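Local atomic coordinates of antitoxin phd (Enterobacteria phage P1, PDB entry 3HS2), a protein that neutralises the Doc toxin, which phosphorylates host EF-Tu, and binds DNA as a homodimeric repressor in a plasmid-stabilising toxin-antitoxin system. Residues A[41-44]-A[45-49]. Residues are numbered along the deposited sequence; the frame is centred on the assembly and turned at random.
Sequences KATF and EAYKK
Glu45 meets Lys41 one turn back on helix 41-55, where Glu45 N donates to Lys41 O over 2.8 Å in a nearly straight bond. The two side chains run alongside each other in the same direction, and Glu45, bent at its second torsion (chi2 -72°), brings OE2 to 3.6 Å from Lys41 CE. Lys41 NZ stays 4.5 Å from Glu45 OE2, beyond salt-bridge range, and forms a salt bridge with Glu27 of the second subunit. Ala46 N follows with a bond to Ala42 O, 3.0 Å. Tyr47 N reaches Thr43 O, and the tyrosine ring leans back along the helix, CG being anti to the carbonyl carbon (chi1 -73°). Thr43 CG2 sits over one face of that ring, 3.6 Å from the centroid and 27° off the normal, a CH-pi contact displaced toward the CE2-CZ side. Lys48 N closes the series on Phe44 O at 3.1 Å; Lys48 CE lies 4.0 Å from Phe44 CE2, approaching the ring obliquely. On the second subunit, Val37 receives Phe44 and that subunit's Phe44 receives Tyr47. The chemistry implies a regular helix whose Phe44 and Tyr47 side packs on the partner subunit, while the Glu45 carboxylate probably adds a weak favourable field at the Lys41 ammonium group.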
loop_
_atom_site.group_PDB
_atom_site.type_symbol
_atom_site.label_atom_id
_atom_site.label_comp_id
_atom_site.label_asym_id
_atom_site.label_seq_id
_atom_site.Cartn_x
_atom_site.Cartn_y
_atom_site.Cartn_z
ATOM N N LYS A 41 -3.627 -11.810 -2.205
ATOM C CA LYS A 41 -4.428 -12.091 -1.027
ATOM C C LYS A 41 -3.579 -12.696 0.087
ATOM O O LYS A 41 -3.756 -12.366 1.258
ATOM C CB LYS A 41 -5.581 -13.032 -1.379
ATOM C CG LYS A 41 -6.494 -13.343 -0.208
ATOM C CD LYS A 41 -7.306 -14.596 -0.471
ATOM C CE LYS A 41 -8.206 -14.931 0.707
ATOM N NZ LYS A 41 -8.968 -16.189 0.482
ATOM N N ALA A 42 -2.660 -13.582 -0.283
ATOM C CA ALA A 42 -1.781 -14.218 0.690
ATOM C C ALA A 42 -0.967 -13.175 1.446
ATOM O O ALA A 42 -0.905 -13.194 2.672
ATOM C CB ALA A 42 -0.867 -15.209 0.003
ATOM N N THR A 43 -0.347 -12.262 0.709
ATOM C CA THR A 43 0.421 -11.189 1.325
ATOM C C THR A 43 -0.441 -10.343 2.260
ATOM O O THR A 43 -0.047 -10.063 3.392
ATOM C CB THR A 43 1.062 -10.277 0.265
ATOM O OG1 THR A 43 2.049 -11.015 -0.464
ATOM C CG2 THR A 43 1.725 -9.080 0.922
ATOM N N PHE A 44 -1.617 -9.942 1.785
ATOM C CA PHE A 44 -2.509 -9.096 2.574
ATOM C C PHE A 44 -2.968 -9.799 3.849
ATOM O O PHE A 44 -3.013 -9.190 4.921
ATOM C CB PHE A 44 -3.716 -8.659 1.742
ATOM C CG PHE A 44 -4.591 -7.648 2.429
ATOM C CD1 PHE A 44 -4.063 -6.451 2.871
ATOM C CD2 PHE A 44 -5.942 -7.889 2.618
ATOM C CE1 PHE A 44 -4.858 -5.521 3.498
ATOM C CE2 PHE A 44 -6.742 -6.957 3.244
ATOM C CZ PHE A 44 -6.197 -5.773 3.684
ATOM N N GLU A 45 -3.314 -11.077 3.726
ATOM C CA GLU A 45 -3.716 -11.873 4.881
ATOM C C GLU A 45 -2.595 -11.916 5.912
ATOM O O GLU A 45 -2.831 -11.788 7.112
ATOM C CB GLU A 45 -4.074 -13.299 4.454
ATOM C CG GLU A 45 -5.343 -13.413 3.626
ATOM C CD GLU A 45 -6.601 -13.175 4.439
ATOM O OE1 GLU A 45 -6.502 -12.605 5.546
ATOM O OE2 GLU A 45 -7.693 -13.558 3.968
ATOM N N ALA A 46 -1.369 -12.094 5.431
ATOM C CA ALA A 46 -0.203 -12.168 6.304
ATOM C C ALA A 46 0.073 -10.836 6.997
ATOM O O ALA A 46 0.433 -10.806 8.173
ATOM C CB ALA A 46 1.019 -12.637 5.522
ATOM N N TYR A 47 -0.101 -9.733 6.273
ATOM C CA TYR A 47 0.116 -8.415 6.855
ATOM C C TYR A 47 -0.854 -8.141 8.000
ATOM O O TYR A 47 -0.452 -7.683 9.068
ATOM C CB TYR A 47 -0.011 -7.312 5.801
ATOM C CG TYR A 47 1.141 -7.234 4.822
ATOM C CD1 TYR A 47 2.316 -7.942 5.035
ATOM C CD2 TYR A 47 1.060 -6.428 3.698
ATOM C CE1 TYR A 47 3.369 -7.865 4.140
ATOM C CE2 TYR A 47 2.108 -6.340 2.802
ATOM C CZ TYR A 47 3.261 -7.059 3.027
ATOM O OH TYR A 47 4.305 -6.971 2.132
ATOM N N LYS A 48 -2.132 -8.416 7.776
ATOM C CA LYS A 48 -3.128 -8.161 8.804
ATOM C C LYS A 48 -2.962 -9.148 9.951
ATOM O O LYS A 48 -3.075 -8.778 11.119
ATOM C CB LYS A 48 -4.542 -8.237 8.229
ATOM C CG LYS A 48 -4.867 -9.555 7.554
ATOM C CD LYS A 48 -6.369 -9.785 7.504
ATOM C CE LYS A 48 -7.089 -8.596 6.898
ATOM N NZ LYS A 48 -8.554 -8.835 6.819
ATOM N N LYS A 49 -2.690 -10.404 9.612
ATOM C CA LYS A 49 -2.423 -11.419 10.624
ATOM C C LYS A 49 -1.333 -10.937 11.573
ATOM O O LYS A 49 -1.480 -11.006 12.793
ATOM C CB LYS A 49 -2.002 -12.732 9.964
ATOM C CG LYS A 49 -1.776 -13.878 10.939
#